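11S globulin (Wrightia tinctoria, PDB 5WXU) probably serves as a hexameric seed storage protein and binds the plant hormone auxin (indole-3-acetic acid). Local coordinates at residues W348-H353 with K415-V420; S332-Y337 with T407-D412; A352-Y357 with F386-N391. One frame throughout, in Å; residues are numbered along the deposited sequence.

Contact 1 (W348-H353 with K415-V420); sequences WNNNAH and KATALV. With PO4 (phosphate ion), chain O.
In the second cupin domain of this 11S globulin, the end of strand 343-349 pairs antiparallel with the short strand 416-418, and the side chains on one face of the pair show how an indole can be seated on a threonine. Trp348 and Thr417 form a hydrogen-bonded pair, with Thr417 N reaching Trp348 O at 2.7 Å, nearly along the C=O axis. Their side chains run alongside each other in the same direction. Trp348 CG sits in the crowded position between N and carbonyl carbon (chi1 65°), which lays the indole over the threonine: Thr417 CG2 makes a CH-pi contact 3.8 Å from the centroid of the six-membered ring of Trp348. Leu419 CG meets the rim of the same ring at CZ3. From a second subunit, Tyr97 stacks on the indole and Gly165 O accepts the bond from NE1. An alanine in place of Trp348 removes the indole, its CH-pi contact with Thr417, the rim for Leu419 and the NE1 donor, and would probably weaken this subunit interface. The threonine's other branch turns to Asn350, which crosses it at about a right angle. Beyond the strand end, Asn351 OD1 takes Lys415 N at 3.0 Å, while Lys415, bent at its far end, gives NZ to a phosphate oxygen. Thr417 OG1 donates to Asn350 OD1 over 2.9 Å, in the amide plane and on a lone pair.

Contact 2 (S332-Y337 with T407-D412); sequences SANREY and TVKTND
Ser332 illustrates how the start of a strand can have every polar group of one residue engaged. Its backbone forms a reciprocal pair with Lys409: Ser332 N donates to Lys409 O at 3.1 Å, and Lys409 N returns a bond to Ser332 O at 2.8 Å, approaching from above the carbonyl plane. The hydroxyl lies beside the backbone N (chi1 -58°) and gives its proton to Asn411 O in a very short bond of 2.4 Å, in the carbonyl plane. As an acceptor, the same OG receives Ala414 N, so one small side chain ties down the chain just beyond the inverse gamma turn centred on Thr410. Two residues along, Asn334 N reaches Thr407 O and Thr407 N reaches Asn334 O, both at 2.9 Å. These two hydrogen-bonded pairs flank the non-hydrogen-bonded pair Ala333-Val408, an alternation that marks antiparallel neighbours in the six-stranded sheet of the second cupin domain, their N-to-C directions 159° apart. On the face carrying Ser332, Asn334, Thr407 and Lys409, the amide of Asn334 stands beside Thr407, its OD1 3.6 Å from Thr407 CB. Asn334 ND2 lies 3.7 Å from Lys409 CE, against the extended aliphatic chain of the lysine. Two polar tips on this face find partners outside the pair: Thr407 OG1 bonds with Ser356 OG, and Lys409 NZ donates to Asn349 OD1. Past the turn, Asp412 OD2 is held by Ser320 OG, while Asn411 ND2 donates to Asn351 O.

Contact 3 (A352-Y357 with F386-N391); sequences AHSISY and FIIPQN
His353 shows how a ring beside a strand end can read the backbone opposite. Its CB lies 4.1 Å from Ile388 O, and CG, placed beside the backbone N (chi1 -50°), is 4.0 Å from Gln390 N in the loop after strand 385-388. ND1 accepts Gln390 N at 2.9 Å in a nearly straight bond (168°), the donor close to the ring plane. CE1 comes within 3.8 Å of Gln390 CB, and at the tip NE2 bonds to Gln192 O of a second subunit. Next to it the strands of the cupin barrel pair antiparallel, with 385-388 the outermost strand of its sheet within this chain, Ser354 joined to Ile388 and Ser356 to Phe386. Ser356 CB sits over the Phe386 ring, 3.6 Å from its centroid, while Ile355 CG2 touches Ile387 CD1 on the other face. A water bridges Ser354 OG, Ser356 OG and Phe386 O; Ser356 OG also bonds to Thr407 OG1. Because ND1 accepts a backbone N-H while NE2 faces a carbonyl oxygen, the imidazole is most likely neutral and protonated at NE2, its two nitrogens linking the loop of one subunit to the backbone of the next.

The three contacts form one continuous piece of the second cupin domain, all touching the second subunit. Contacts 2 and 3, with centres 9 Å apart, share a sheet, strands 402-409 and 354-359 being neighbours; Val408 N and Ile355 O, 2.8 Å apart, probably join them by a hydrogen bond. Contact 1 belongs to the facing sheet and shares Ala352 and His353 with contact 3, its centre 10 Å away. His353 N and Thr410 OG1, 2.9 Å apart, probably join contacts 1 and 2 likewise. Only contact 1 lies near the auxin sites: the side chain of Thr417 is about 11 Å from a bound indole-3-acetic acid and that of Leu419 about 10 Å from that of auxin-binding Arg427.

Contact 1 (W348-H353 with K415-V420)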
loop_
_atom_site.group_PDB
_atom_site.type_symbol
_atom_site.label_atom_id
_atom_site.label_comp_id
_atom_site.label_asym_id
_atom_site.label_seq_id
_atom_site.Cartn_x
_atom_site.Cartn_y
_atom_site.Cartn_z
ATOM N N TRP B 348 -16.300 -3.658 24.798
ATOM C CA TRP B 348 -16.443 -4.725 23.814
ATOM C C TRP B 348 -15.316 -4.567 22.807
ATOM O O TRP B 348 -14.780 -3.439 22.618
ATOM C CB TRP B 348 -17.752 -4.698 23.059
ATOM C CG TRP B 348 -18.060 -3.512 22.130
ATOM C CD1 TRP B 348 -17.811 -3.405 20.771
ATOM C CD2 TRP B 348 -18.732 -2.321 22.487
ATOM N NE1 TRP B 348 -18.258 -2.203 20.312
ATOM C CE2 TRP B 348 -18.838 -1.523 21.335
ATOM C CE3 TRP B 348 -19.240 -1.832 23.702
ATOM C CZ2 TRP B 348 -19.460 -0.272 21.343
ATOM C CZ3 TRP B 348 -19.913 -0.614 23.711
ATOM C CH2 TRP B 348 -19.983 0.174 22.535
ATOM N N ASN B 349 -15.031 -5.661 22.174
ATOM C CA ASN B 349 -14.059 -5.704 21.069
ATOM C C ASN B 349 -14.811 -5.374 19.794
ATOM O O ASN B 349 -15.790 -6.055 19.405
ATOM C CB ASN B 349 -13.480 -7.092 20.972
ATOM C CG ASN B 349 -12.658 -7.490 22.184
ATOM O OD1 ASN B 349 -11.804 -6.745 22.639
ATOM N ND2 ASN B 349 -12.899 -8.679 22.687
ATOM N N ASN B 350 -14.362 -4.356 19.092
ATOM C CA ASN B 350 -15.135 -3.944 17.959
ATOM C C ASN B 350 -14.727 -4.675 16.652
ATOM O O ASN B 350 -15.563 -4.820 15.817
ATOM C CB ASN B 350 -15.212 -2.420 17.878
ATOM C CG ASN B 350 -13.863 -1.773 17.969
ATOM O OD1 ASN B 350 -13.593 -0.934 18.851
ATOM N ND2 ASN B 350 -12.979 -2.182 17.060
ATOM N N ASN B 351 -13.522 -5.236 16.569
ATOM C CA ASN B 351 -13.048 -5.818 15.323
ATOM C C ASN B 351 -12.356 -7.154 15.470
ATOM O O ASN B 351 -11.463 -7.457 14.685
ATOM C CB ASN B 351 -12.105 -4.798 14.626
ATOM C CG ASN B 351 -10.883 -4.427 15.443
ATOM O OD1 ASN B 351 -10.722 -4.880 16.572
ATOM N ND2 ASN B 351 -9.973 -3.636 14.859
ATOM N N ALA B 352 -12.704 -7.922 16.508
ATOM C CA ALA B 352 -11.930 -9.087 16.862
ATOM C C ALA B 352 -12.635 -9.907 17.898
ATOM O O ALA B 352 -13.386 -9.361 18.679
ATOM C CB ALA B 352 -10.527 -8.730 17.342
ATOM N N HIS B 353 -12.330 -11.193 17.911
ATOM C CA HIS B 353 -12.553 -12.051 19.096
ATOM C C HIS B 353 -11.370 -11.985 20.038
ATOM O O HIS B 353 -10.202 -11.738 19.628
ATOM C CB HIS B 353 -12.772 -13.466 18.726
ATOM C CG HIS B 353 -13.782 -13.662 17.695
ATOM N ND1 HIS B 353 -15.051 -13.145 17.792
ATOM C CD2 HIS B 353 -13.711 -14.330 16.522
ATOM C CE1 HIS B 353 -15.729 -13.514 16.725
ATOM N NE2 HIS B 353 -14.930 -14.214 15.926
ATOM N N LYS B 415 -9.035 -3.326 18.555
ATOM C CA LYS B 415 -9.377 -2.192 19.410
ATOM C C LYS B 415 -10.644 -2.549 20.172
ATOM O O LYS B 415 -11.427 -3.405 19.718
ATOM C CB LYS B 415 -9.621 -0.944 18.612
ATOM C CG LYS B 415 -8.343 -0.212 18.210
ATOM C CD LYS B 415 -8.627 0.859 17.146
ATOM C CE LYS B 415 -8.860 0.306 15.737
ATOM N NZ LYS B 415 -7.693 -0.290 14.991
ATOM N N ALA B 416 -10.760 -1.935 21.325
ATOM C CA ALA B 416 -11.903 -2.163 22.185
ATOM C C ALA B 416 -12.577 -0.817 22.337
ATOM O O ALA B 416 -11.974 0.247 22.118
ATOM C CB ALA B 416 -11.464 -2.694 23.494
ATOM N N THR B 417 -13.836 -0.871 22.717
ATOM C CA THR B 417 -14.623 0.355 22.935
ATOM C C THR B 417 -15.061 0.320 24.414
ATOM O O THR B 417 -15.589 -0.703 24.898
ATOM C CB THR B 417 -15.815 0.407 22.006
ATOM O OG1 THR B 417 -15.365 0.465 20.623
ATOM C CG2 THR B 417 -16.640 1.608 22.318
ATOM N N ALA B 418 -14.743 1.388 25.134
ATOM C CA ALA B 418 -15.016 1.507 26.550
ATOM C C ALA B 418 -16.404 2.114 26.792
ATOM O O ALA B 418 -16.863 3.067 26.098
ATOM C CB ALA B 418 -13.955 2.358 27.216
ATOM N N LEU B 419 -17.021 1.635 27.856
ATOM C CA LEU B 419 -18.249 2.194 28.385
ATOM C C LEU B 419 -18.052 3.057 29.641
ATOM O O LEU B 419 -19.016 3.656 30.137
ATOM C CB LEU B 419 -19.190 1.029 28.713
ATOM C CG LEU B 419 -19.890 0.383 27.512
ATOM C CD1 LEU B 419 -20.442 -0.951 27.908
ATOM C CD2 LEU B 419 -21.003 1.339 27.094
ATOM N N VAL B 420 -16.832 3.146 30.148
ATOM C CA VAL B 420 -16.460 3.896 31.308
ATOM C C VAL B 420 -15.120 4.542 31.042
ATOM O O VAL B 420 -14.264 3.938 30.435
ATOM C CB VAL B 420 -16.349 2.957 32.527
ATOM C CG1 VAL B 420 -15.696 3.671 33.701
ATOM C CG2 VAL B 420 -17.736 2.414 32.913
HETATM P P PO4 O . -5.455 2.263 13.771
HETATM O O1 PO4 O . -4.447 1.850 12.717
HETATM O O2 PO4 O . -5.579 1.330 14.929
HETATM O O3 PO4 O . -4.853 3.609 14.193
HETATM O O4 PO4 O . -6.789 2.402 13.044
HETATM O O HOH W 1 -11.523 -5.736 18.811
#

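Contact 2 (S332-Y337 with T407-D412)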
loop_
_atom_site.group_PDB
_atom_site.type_symbol
_atom_site.label_atom_id
_atom_site.label_comp_id
_atom_site.label_asym_id
_atom_site.label_seq_id
_atom_site.Cartn_x
_atom_site.Cartn_y
_atom_site.Cartn_z
ATOM N N SER B 332 -3.157 -9.811 17.200
ATOM C CA SER B 332 -2.695 -8.854 18.191
ATOM C C SER B 332 -2.660 -9.602 19.524
ATOM O O SER B 332 -3.335 -10.620 19.666
ATOM C CB SER B 332 -3.732 -7.715 18.387
ATOM O OG SER B 332 -4.072 -6.963 17.255
ATOM N N ALA B 333 -2.003 -8.998 20.503
ATOM C CA ALA B 333 -2.095 -9.527 21.883
ATOM C C ALA B 333 -1.919 -8.468 22.883
ATOM O O ALA B 333 -1.660 -7.357 22.548
ATOM C CB ALA B 333 -1.003 -10.591 22.062
ATOM N N ASN B 334 -2.230 -8.788 24.134
ATOM C CA ASN B 334 -1.979 -7.894 25.281
ATOM C C ASN B 334 -1.712 -8.703 26.540
ATOM O O ASN B 334 -2.030 -9.861 26.579
ATOM C CB ASN B 334 -3.067 -6.846 25.435
ATOM C CG ASN B 334 -4.348 -7.403 26.006
ATOM O OD1 ASN B 334 -4.295 -8.144 26.971
ATOM N ND2 ASN B 334 -5.476 -7.025 25.463
ATOM N N ARG B 335 -1.107 -8.043 27.510
ATOM C CA ARG B 335 -0.939 -8.538 28.868
ATOM C C ARG B 335 -1.671 -7.544 29.718
ATOM O O ARG B 335 -1.364 -6.319 29.630
ATOM C CB ARG B 335 0.515 -8.615 29.276
ATOM C CG ARG B 335 0.588 -9.249 30.688
ATOM C CD ARG B 335 2.005 -9.449 31.210
ATOM N NE ARG B 335 2.617 -8.192 31.570
ATOM C CZ ARG B 335 2.694 -7.663 32.803
ATOM N NH1 ARG B 335 2.275 -8.302 33.888
ATOM N NH2 ARG B 335 3.304 -6.495 32.911
ATOM N N GLU B 336 -2.568 -8.023 30.596
ATOM C CA GLU B 336 -3.214 -7.136 31.552
ATOM C C GLU B 336 -2.854 -7.626 32.935
ATOM O O GLU B 336 -2.884 -8.828 33.229
ATOM C CB GLU B 336 -4.734 -7.166 31.404
ATOM C CG GLU B 336 -5.295 -6.734 30.072
ATOM C CD GLU B 336 -6.825 -6.853 30.051
ATOM O OE1 GLU B 336 -7.351 -7.722 30.754
ATOM O OE2 GLU B 336 -7.489 -6.082 29.329
ATOM N N TYR B 337 -2.442 -6.687 33.781
ATOM C CA TYR B 337 -2.102 -6.954 35.182
ATOM C C TYR B 337 -2.986 -6.044 36.031
ATOM O O TYR B 337 -2.934 -4.845 35.934
ATOM C CB TYR B 337 -0.615 -6.784 35.441
ATOM C CG TYR B 337 -0.267 -7.197 36.817
ATOM C CD1 TYR B 337 -0.159 -8.561 37.151
ATOM C CD2 TYR B 337 -0.162 -6.257 37.817
ATOM C CE1 TYR B 337 0.087 -8.974 38.474
ATOM C CE2 TYR B 337 0.082 -6.633 39.129
ATOM C CZ TYR B 337 0.220 -7.984 39.456
ATOM O OH TYR B 337 0.496 -8.298 40.764
ATOM N N THR B 407 -3.933 -12.076 26.398
ATOM C CA THR B 407 -5.046 -12.155 25.459
ATOM C C THR B 407 -4.542 -12.081 24.064
ATOM O O THR B 407 -3.619 -11.331 23.789
ATOM C CB THR B 407 -6.044 -11.053 25.724
ATOM O OG1 THR B 407 -6.509 -11.195 27.087
ATOM C CG2 THR B 407 -7.177 -11.128 24.880
ATOM N N VAL B 408 -5.072 -12.962 23.243
ATOM C CA VAL B 408 -4.800 -12.983 21.771
ATOM C C VAL B 408 -6.049 -12.485 21.145
ATOM O O VAL B 408 -7.164 -12.930 21.479
ATOM C CB VAL B 408 -4.500 -14.407 21.310
ATOM C CG1 VAL B 408 -4.448 -14.463 19.756
ATOM C CG2 VAL B 408 -3.192 -14.808 21.927
ATOM N N LYS B 409 -5.921 -11.591 20.128
ATOM C CA LYS B 409 -7.128 -11.066 19.470
ATOM C C LYS B 409 -7.005 -11.283 17.988
ATOM O O LYS B 409 -5.887 -11.222 17.438
ATOM C CB LYS B 409 -7.370 -9.594 19.772
ATOM C CG LYS B 409 -7.699 -9.319 21.229
ATOM C CD LYS B 409 -8.060 -7.884 21.484
ATOM C CE LYS B 409 -8.177 -7.702 22.995
ATOM N NZ LYS B 409 -8.955 -6.460 23.286
ATOM N N THR B 410 -8.136 -11.578 17.344
ATOM C CA THR B 410 -8.143 -12.041 15.931
ATOM C C THR B 410 -8.209 -10.869 14.916
ATOM O O THR B 410 -8.930 -10.926 13.894
ATOM C CB THR B 410 -9.279 -13.009 15.642
ATOM O OG1 THR B 410 -10.546 -12.407 15.964
ATOM C CG2 THR B 410 -9.196 -14.252 16.411
ATOM N N ASN B 411 -7.392 -9.886 15.176
ATOM C CA ASN B 411 -7.186 -8.887 14.152
ATOM C C ASN B 411 -5.877 -8.159 14.470
ATOM O O ASN B 411 -5.415 -8.026 15.583
ATOM C CB ASN B 411 -8.411 -7.940 14.041
ATOM C CG ASN B 411 -8.769 -7.594 12.573
ATOM O OD1 ASN B 411 -7.988 -7.894 11.618
ATOM N ND2 ASN B 411 -9.957 -6.995 12.380
ATOM N N ASP B 412 -5.259 -7.680 13.432
ATOM C CA ASP B 412 -4.191 -6.830 13.862
ATOM C C ASP B 412 -4.951 -5.496 14.112
ATOM O O ASP B 412 -6.186 -5.248 13.749
ATOM C CB ASP B 412 -2.868 -6.817 13.070
ATOM C CG ASP B 412 -2.995 -6.131 11.802
ATOM O OD1 ASP B 412 -3.971 -6.536 11.140
ATOM O OD2 ASP B 412 -2.165 -5.218 11.509
#

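Contact 3 (A352-Y357 with F386-N391)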
loop_
_atom_site.group_PDB
_atom_site.type_symbol
_atom_site.label_atom_id
_atom_site.label_comp_id
_atom_site.label_asym_id
_atom_site.label_seq_id
_atom_site.Cartn_x
_atom_site.Cartn_y
_atom_site.Cartn_z
ATOM N N ALA B 352 -12.704 -7.922 16.508
ATOM C CA ALA B 352 -11.930 -9.087 16.862
ATOM C C ALA B 352 -12.635 -9.907 17.898
ATOM O O ALA B 352 -13.386 -9.361 18.679
ATOM C CB ALA B 352 -10.527 -8.730 17.342
ATOM N N HIS B 353 -12.330 -11.193 17.911
ATOM C CA HIS B 353 -12.553 -12.051 19.096
ATOM C C HIS B 353 -11.370 -11.985 20.038
ATOM O O HIS B 353 -10.202 -11.738 19.628
ATOM C CB HIS B 353 -12.772 -13.466 18.726
ATOM C CG HIS B 353 -13.782 -13.662 17.695
ATOM N ND1 HIS B 353 -15.051 -13.145 17.792
ATOM C CD2 HIS B 353 -13.711 -14.330 16.522
ATOM C CE1 HIS B 353 -15.729 -13.514 16.725
ATOM N NE2 HIS B 353 -14.930 -14.214 15.926
ATOM N N SER B 354 -11.639 -12.167 21.349
ATOM C CA SER B 354 -10.543 -12.206 22.321
ATOM C C SER B 354 -10.477 -13.585 22.949
ATOM O O SER B 354 -11.498 -14.182 23.302
ATOM C CB SER B 354 -10.610 -11.095 23.403
ATOM O OG SER B 354 -11.787 -11.212 24.170
ATOM N N ILE B 355 -9.261 -14.093 23.024
ATOM C CA ILE B 355 -8.976 -15.379 23.660
ATOM C C ILE B 355 -7.978 -15.086 24.800
ATOM O O ILE B 355 -6.788 -14.754 24.568
ATOM C CB ILE B 355 -8.349 -16.354 22.656
ATOM C CG1 ILE B 355 -9.230 -16.534 21.441
ATOM C CG2 ILE B 355 -8.016 -17.678 23.310
ATOM C CD1 ILE B 355 -8.960 -15.592 20.284
ATOM N N SER B 356 -8.451 -15.230 26.049
ATOM C CA SER B 356 -7.650 -14.883 27.261
ATOM C C SER B 356 -7.203 -16.099 28.041
ATOM O O SER B 356 -7.927 -17.061 28.114
ATOM C CB SER B 356 -8.421 -14.017 28.193
ATOM O OG SER B 356 -8.761 -12.751 27.609
ATOM N N TYR B 357 -5.966 -16.048 28.524
ATOM C CA TYR B 357 -5.430 -17.106 29.398
ATOM C C TYR B 357 -5.020 -16.481 30.694
ATOM O O TYR B 357 -4.299 -15.529 30.700
ATOM C CB TYR B 357 -4.218 -17.695 28.728
ATOM C CG TYR B 357 -3.636 -18.848 29.491
ATOM C CD1 TYR B 357 -4.326 -20.055 29.563
ATOM C CD2 TYR B 357 -2.437 -18.730 30.141
ATOM C CE1 TYR B 357 -3.828 -21.096 30.342
ATOM C CE2 TYR B 357 -1.887 -19.790 30.839
ATOM C CZ TYR B 357 -2.603 -20.986 30.922
ATOM O OH TYR B 357 -2.081 -22.029 31.700
ATOM N N PHE B 386 -10.498 -18.221 28.341
ATOM C CA PHE B 386 -11.877 -17.707 28.080
ATOM C C PHE B 386 -11.955 -16.902 26.802
ATOM O O PHE B 386 -10.968 -16.158 26.456
ATOM C CB PHE B 386 -12.560 -16.950 29.262
ATOM C CG PHE B 386 -11.847 -15.757 29.794
ATOM C CD1 PHE B 386 -12.151 -14.492 29.313
ATOM C CD2 PHE B 386 -10.931 -15.847 30.827
ATOM C CE1 PHE B 386 -11.548 -13.361 29.802
ATOM C CE2 PHE B 386 -10.295 -14.722 31.302
ATOM C CZ PHE B 386 -10.643 -13.452 30.820
ATOM N N ILE B 387 -13.045 -17.140 26.077
ATOM C CA ILE B 387 -13.274 -16.541 24.756
ATOM C C ILE B 387 -14.391 -15.518 24.893
ATOM O O ILE B 387 -15.418 -15.822 25.438
ATOM C CB ILE B 387 -13.637 -17.610 23.691
ATOM C CG1 ILE B 387 -12.430 -18.417 23.233
ATOM C CG2 ILE B 387 -14.123 -16.952 22.412
ATOM C CD1 ILE B 387 -11.559 -18.927 24.252
ATOM N N ILE B 388 -14.154 -14.284 24.458
ATOM C CA ILE B 388 -15.148 -13.256 24.352
ATOM C C ILE B 388 -15.309 -12.907 22.858
ATOM O O ILE B 388 -14.401 -12.263 22.300
ATOM C CB ILE B 388 -14.843 -12.017 25.150
ATOM C CG1 ILE B 388 -14.721 -12.374 26.626
ATOM C CG2 ILE B 388 -15.998 -11.059 25.041
ATOM C CD1 ILE B 388 -13.946 -11.426 27.413
ATOM N N PRO B 389 -16.386 -13.344 22.238
ATOM C CA PRO B 389 -16.585 -12.958 20.791
ATOM C C PRO B 389 -16.731 -11.467 20.584
ATOM O O PRO B 389 -17.157 -10.721 21.476
ATOM C CB PRO B 389 -17.901 -13.661 20.390
ATOM C CG PRO B 389 -18.053 -14.793 21.434
ATOM C CD PRO B 389 -17.522 -14.167 22.704
ATOM N N GLN B 390 -16.326 -11.027 19.389
ATOM C CA GLN B 390 -16.602 -9.705 18.848
ATOM C C GLN B 390 -17.956 -9.143 19.257
ATOM O O GLN B 390 -18.957 -9.869 19.203
ATOM C CB GLN B 390 -16.535 -9.807 17.345
ATOM C CG GLN B 390 -16.894 -8.529 16.608
ATOM C CD GLN B 390 -16.897 -8.679 15.067
ATOM O OE1 GLN B 390 -16.804 -9.763 14.490
ATOM N NE2 GLN B 390 -16.995 -7.527 14.384
ATOM N N ASN B 391 -17.900 -7.956 19.839
ATOM C CA ASN B 391 -19.019 -7.131 20.175
ATOM C C ASN B 391 -19.730 -7.592 21.455
ATOM O O ASN B 391 -20.638 -6.880 21.882
ATOM C CB ASN B 391 -20.072 -6.997 19.050
ATOM C CG ASN B 391 -19.634 -6.110 17.905
ATOM O OD1 ASN B 391 -18.573 -5.404 17.949
ATOM N ND2 ASN B 391 -20.442 -6.094 16.862
HETATM O O HOH W 2 -11.117 -13.055 26.121
#